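Local coordinates for protein xyloglucanase (PDB 2JEP) that hydrolyses xyloglucan, a polysaccharide of the plant cell wall, as a family 5 glycoside hydrolase, probably cutting its beta-1,4-linked glucan backbone, at residues A[234-240]-A[310-314]; A[301-306]-A[350-356]. All coordinates share one frame; numbering follows the deposited sequence. Where two conformers were deposited one is given.

Overall arrangement
The chain forms an eight-stranded parallel beta/alpha barrel, and both contacts join pieces of its outer layer. Coming from the N terminus, the end of helix 231-235 and the loop after it (234-240) appear first; they wait until 310-314, on the C-terminal part of helix 298-313, for interaction 1 to close. Before that closure, 301-306 on the same helix has already opened interaction 2, which closes at 350-356, where helix 336-353 ends. The two closures therefore cross rather than nest. Helix 298-313 is shared, tied near its C terminus to 234-240 and farther upstream to 350-356. The contacts lie about 14 Å apart, centre to centre, and touch through Val313 against Tyr354.

Interaction 1 of 2, residues A[234-240]-A[310-314]; sequences TVGNYGF and DKFVT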
# COMPACT_ATOMS: atom_id res chain seq x y z
N THR A 234 -2.76 13.40 -6.92
CA THR A 234 -2.11 12.57 -7.92
C THR A 234 -2.72 12.77 -9.31
O THR A 234 -1.99 12.82 -10.31
CB THR A 234 -2.14 11.09 -7.50
OG1 THR A 234 -1.60 10.98 -6.18
CG2 THR A 234 -1.36 10.22 -8.44
N VAL A 235 -4.04 12.89 -9.38
CA VAL A 235 -4.68 13.07 -10.69
C VAL A 235 -4.78 14.52 -11.12
O VAL A 235 -4.81 14.79 -12.32
CB VAL A 235 -6.09 12.42 -10.78
CG1 VAL A 235 -6.00 10.93 -10.46
CG2 VAL A 235 -7.12 13.16 -9.90
N GLY A 236 -4.82 15.45 -10.19
CA GLY A 236 -4.95 16.85 -10.54
C GLY A 236 -3.65 17.49 -10.96
O GLY A 236 -2.61 16.84 -11.03
N ASN A 237 -3.71 18.79 -11.26
CA ASN A 237 -2.54 19.49 -11.79
C ASN A 237 -1.70 20.08 -10.68
O ASN A 237 -1.62 21.30 -10.51
CB ASN A 237 -3.00 20.58 -12.78
CG ASN A 237 -1.84 21.21 -13.51
OD1 ASN A 237 -0.76 20.61 -13.61
ND2 ASN A 237 -2.04 22.41 -14.02
N TYR A 238 -1.07 19.21 -9.89
CA TYR A 238 -0.33 19.60 -8.70
C TYR A 238 1.15 19.29 -8.77
O TYR A 238 1.91 19.68 -7.87
CB TYR A 238 -0.90 18.92 -7.45
CG TYR A 238 -2.31 19.36 -7.12
CD1 TYR A 238 -2.54 20.54 -6.42
CD2 TYR A 238 -3.41 18.61 -7.52
CE1 TYR A 238 -3.84 20.95 -6.11
CE2 TYR A 238 -4.71 19.00 -7.19
CZ TYR A 238 -4.92 20.18 -6.50
OH TYR A 238 -6.22 20.53 -6.18
N GLY A 239 1.57 18.63 -9.84
CA GLY A 239 2.98 18.34 -10.03
C GLY A 239 3.37 16.89 -10.24
O GLY A 239 4.54 16.62 -10.54
N PHE A 240 2.44 15.95 -10.09
CA PHE A 240 2.83 14.55 -10.32
C PHE A 240 3.30 14.36 -11.77
O PHE A 240 2.68 14.88 -12.68
CB PHE A 240 1.65 13.61 -10.07
CG PHE A 240 1.97 12.14 -10.22
CD1 PHE A 240 2.78 11.49 -9.30
CD2 PHE A 240 1.51 11.41 -11.30
CE1 PHE A 240 3.05 10.14 -9.45
CE2 PHE A 240 1.82 10.08 -11.45
CZ PHE A 240 2.58 9.45 -10.52
N ASP A 310 -9.69 7.39 -15.29
CA ASP A 310 -9.58 8.30 -16.44
C ASP A 310 -8.13 8.77 -16.65
O ASP A 310 -7.67 8.91 -17.79
CB ASP A 310 -10.47 9.51 -16.22
CG ASP A 310 -11.95 9.21 -16.39
OD1 ASP A 310 -12.32 8.18 -16.97
OD2 ASP A 310 -12.75 10.05 -15.94
N LYS A 311 -7.41 9.04 -15.57
CA LYS A 311 -6.07 9.61 -15.68
C LYS A 311 -5.02 8.54 -15.99
O LYS A 311 -4.11 8.79 -16.77
CB LYS A 311 -5.69 10.37 -14.40
CG LYS A 311 -4.34 11.07 -14.45
CD LYS A 311 -4.20 12.08 -15.58
CE LYS A 311 -5.20 13.22 -15.50
NZ LYS A 311 -4.93 14.24 -16.55
N PHE A 312 -5.14 7.37 -15.36
CA PHE A 312 -4.08 6.38 -15.39
C PHE A 312 -4.45 5.09 -16.07
O PHE A 312 -3.72 4.63 -16.95
CB PHE A 312 -3.55 6.11 -13.97
CG PHE A 312 -2.99 7.33 -13.32
CD1 PHE A 312 -1.87 7.95 -13.86
CD2 PHE A 312 -3.56 7.86 -12.17
CE1 PHE A 312 -1.37 9.07 -13.30
CE2 PHE A 312 -3.03 9.00 -11.60
CZ PHE A 312 -1.93 9.59 -12.16
N VAL A 313 -5.55 4.46 -15.68
CA VAL A 313 -5.88 3.14 -16.22
C VAL A 313 -6.02 3.19 -17.74
O VAL A 313 -5.54 2.29 -18.45
CB VAL A 313 -7.16 2.53 -15.59
CG1 VAL A 313 -7.46 1.14 -16.22
CG2 VAL A 313 -6.99 2.36 -14.04
N THR A 314 -6.67 4.25 -18.22
CA THR A 314 -6.89 4.42 -19.66
C THR A 314 -5.60 4.60 -20.43
O THR A 314 -5.61 4.49 -21.67
CB THR A 314 -7.76 5.66 -19.98
OG1 THR A 314 -7.15 6.87 -19.51
CG2 THR A 314 -9.17 5.51 -19.43
O HOH W 1 -3.82 16.44 -14.26
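Val235 and Lys311 bring the two backbones closest, their CA atoms 6.2 Å apart. Val235 ends the short helix 231-235, and Gly236 is the first residue to leave helical angles; across from it, 310-313 makes a wider pi-type turn of helix 298-313. A water links the backbone of Val235 to the Lys311 side chain: it donates to Val235 O at 2.7 Å and accepts a weak bond from Lys311 NZ. With CG anti to the backbone N (chi1 -176°), Lys311 CG lies over the centre of the Phe312 ring; bends at chi2 and chi3 then bring Lys311 CE to 3.6 Å from Val235 O. Val235 and Lys311 each have two conformers, so the Lys311 end of this bridge is tentative.

Phe312 carries the apolar part, its ring reaching across to three residues. Val235 CG1 comes obliquely to Phe312 CE2 at 3.7 Å. Thr234 meets the Phe312 ring twice: its carbonyl O at the edge, 3.7 Å from Phe312 CZ, and its CG2 against CE2 and CZ. That same methyl sits over the centre of one face of the Phe240 ring, while Phe240 CE2 lies 3.8 Å from Phe312 CE1. The two ring planes are nearly perpendicular (87°), yet the rings meet obliquely. Thr234 OG1 turns away to Asn230 O.

Helix 193-211 backs this arrangement through Tyr196, which touches Thr234 and Phe240. Behind Phe312 lie Leu242 and Val319 of strand 319-324, so the contact packs the crossover from strand 222-225 to strand 259-265 against the next helix round the barrel.

Interaction 2 of 2, residues A[301-306]-A[350-356]; sequences LESQFK and KAKKYKM
Glu302 binds three side chains of 350-356: two lysines in a salt-bridge network joining two successive outer helices of the TIM barrel, and Tyr354 by a hydrogen bond. Glu302 OE1 takes two ammonium groups: Lys350 NZ at 2.8 Å on the anti lone pair, and Lys353 NZ at 2.9 Å from above the carboxylate plane. Glu302 OE2 accepts a short 2.5 Å bond from Tyr354 OH on its syn lone pair, with carboxylate and ring planes 50° apart. Without the carboxylate, as with an alanine here, the two lysine ammonium groups would probably be left close together with their shared counter-charge gone, and the tyrosine hydroxyl would lose its acceptor.

The lysines arrive by different routes. Lys353 stretches out fully, whereas Lys350 bends at chi2 and chi3 (64° and 71°) to cross Glu302 at about a right angle, bringing NZ to its carboxylate. Lys350 CG packs 3.6 Å from both CB and CD2 of Phe305. The Tyr354 ring is held between two residues: Lys306 CA makes a CH-pi contact over the centre of one face, 3.9 Å from the centroid, and Lys353 CG lies over the opposite face toward the rim. The Lys306 ammonium leads away to Asp310.

Farther in, Phe305 receives Leu301 CD1 over one face and the backbone N of Ala351 at its edge. Tyr265 and Ile321 of the barrel strands and Val347 of helix 336-353 surround the ring. A Schellman motif ends helix 336-353, with Lys355 at positive phi and Met356 N bonded to Ala351 O. This turn brings Met356 back to the phenylalanine in an oblique Met-aromatic contact, Met356 SD lying 4.5 Å from the centroid of the Phe305 ring.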
# COMPACT_ATOMS: atom_id res chain seq x y z
N LEU A 301 -17.18 8.32 -3.68
CA LEU A 301 -16.37 7.17 -4.01
C LEU A 301 -16.32 6.96 -5.53
O LEU A 301 -15.24 6.73 -6.10
CB LEU A 301 -16.93 5.94 -3.30
CG LEU A 301 -16.36 4.57 -3.66
CD1 LEU A 301 -14.85 4.49 -3.42
CD2 LEU A 301 -17.09 3.50 -2.89
N GLU A 302 -17.47 7.05 -6.17
CA GLU A 302 -17.53 6.97 -7.64
C GLU A 302 -16.64 8.00 -8.34
O GLU A 302 -15.86 7.64 -9.23
CB GLU A 302 -19.00 7.10 -8.08
CG GLU A 302 -19.22 7.38 -9.57
CD GLU A 302 -18.76 6.29 -10.51
OE1 GLU A 302 -18.78 5.08 -10.13
OE2 GLU A 302 -18.38 6.64 -11.66
N SER A 303 -16.77 9.26 -7.96
CA SER A 303 -15.98 10.35 -8.57
C SER A 303 -14.49 10.13 -8.37
O SER A 303 -13.67 10.31 -9.27
CB SER A 303 -16.37 11.70 -7.94
OG SER A 303 -15.63 12.77 -8.52
N GLN A 304 -14.12 9.77 -7.14
CA GLN A 304 -12.73 9.57 -6.82
C GLN A 304 -12.10 8.47 -7.66
O GLN A 304 -11.04 8.63 -8.26
CB GLN A 304 -12.58 9.26 -5.33
CG GLN A 304 -12.82 10.46 -4.45
CD GLN A 304 -11.66 11.39 -4.43
OE1 GLN A 304 -10.59 11.01 -3.93
NE2 GLN A 304 -11.83 12.56 -5.00
N PHE A 305 -12.71 7.29 -7.66
CA PHE A 305 -12.11 6.17 -8.37
C PHE A 305 -12.20 6.37 -9.87
O PHE A 305 -11.25 6.03 -10.60
CB PHE A 305 -12.71 4.84 -7.93
CG PHE A 305 -12.18 4.31 -6.61
CD1 PHE A 305 -11.61 5.14 -5.66
CD2 PHE A 305 -12.29 2.96 -6.31
CE1 PHE A 305 -11.16 4.64 -4.45
CE2 PHE A 305 -11.85 2.44 -5.09
CZ PHE A 305 -11.28 3.29 -4.17
N LYS A 306 -13.28 6.98 -10.36
CA LYS A 306 -13.33 7.26 -11.79
C LYS A 306 -12.16 8.17 -12.19
O LYS A 306 -11.62 8.02 -13.28
CB LYS A 306 -14.66 7.89 -12.20
CG LYS A 306 -14.76 8.03 -13.72
CD LYS A 306 -16.16 8.46 -14.14
CE LYS A 306 -16.29 8.43 -15.65
NZ LYS A 306 -15.50 9.51 -16.29
N LYS A 350 -16.10 -0.79 -6.37
CA LYS A 350 -15.76 0.38 -7.21
C LYS A 350 -14.41 0.16 -7.86
O LYS A 350 -14.19 0.54 -9.02
CB LYS A 350 -15.75 1.65 -6.37
CG LYS A 350 -15.73 2.93 -7.21
CD LYS A 350 -16.99 3.11 -8.05
CE LYS A 350 -18.19 3.45 -7.19
NZ LYS A 350 -19.43 3.40 -8.03
N ALA A 351 -13.46 -0.39 -7.10
CA ALA A 351 -12.18 -0.80 -7.70
C ALA A 351 -12.39 -1.79 -8.85
O ALA A 351 -11.78 -1.65 -9.92
CB ALA A 351 -11.25 -1.39 -6.65
N LYS A 352 -13.24 -2.79 -8.63
CA LYS A 352 -13.51 -3.77 -9.67
C LYS A 352 -14.09 -3.11 -10.91
O LYS A 352 -13.66 -3.40 -12.04
CB LYS A 352 -14.45 -4.86 -9.12
CG LYS A 352 -14.84 -5.97 -10.13
CD LYS A 352 -13.79 -7.02 -10.26
CE LYS A 352 -14.20 -8.11 -11.26
NZ LYS A 352 -15.58 -8.60 -11.06
N LYS A 353 -15.04 -2.20 -10.71
CA LYS A 353 -15.67 -1.47 -11.82
C LYS A 353 -14.64 -0.75 -12.67
O LYS A 353 -14.70 -0.77 -13.91
CB LYS A 353 -16.68 -0.48 -11.28
CG LYS A 353 -17.32 0.42 -12.32
CD LYS A 353 -18.26 1.40 -11.68
CE LYS A 353 -18.92 2.30 -12.73
NZ LYS A 353 -19.82 3.30 -12.12
N TYR A 354 -13.70 -0.11 -12.00
CA TYR A 354 -12.72 0.75 -12.66
C TYR A 354 -11.38 0.04 -12.86
O TYR A 354 -10.36 0.70 -13.11
CB TYR A 354 -12.58 2.09 -11.93
CG TYR A 354 -13.76 2.98 -12.27
CD1 TYR A 354 -13.98 3.38 -13.57
CD2 TYR A 354 -14.66 3.40 -11.30
CE1 TYR A 354 -15.05 4.16 -13.91
CE2 TYR A 354 -15.74 4.17 -11.64
CZ TYR A 354 -15.93 4.55 -12.96
OH TYR A 354 -17.02 5.31 -13.33
N LYS A 355 -11.40 -1.29 -12.80
CA LYS A 355 -10.29 -2.10 -13.21
C LYS A 355 -9.01 -1.76 -12.47
O LYS A 355 -7.94 -1.65 -13.05
CB LYS A 355 -10.11 -2.01 -14.73
CG LYS A 355 -11.42 -2.14 -15.47
CD LYS A 355 -12.04 -3.47 -15.25
N MET A 356 -9.15 -1.66 -11.14
CA MET A 356 -8.02 -1.39 -10.28
C MET A 356 -8.06 -2.33 -9.07
O MET A 356 -9.08 -2.95 -8.79
CB MET A 356 -7.98 0.08 -9.89
CG MET A 356 -9.28 0.61 -9.28
SD MET A 356 -9.35 2.37 -9.00
CE MET A 356 -9.39 2.98 -10.69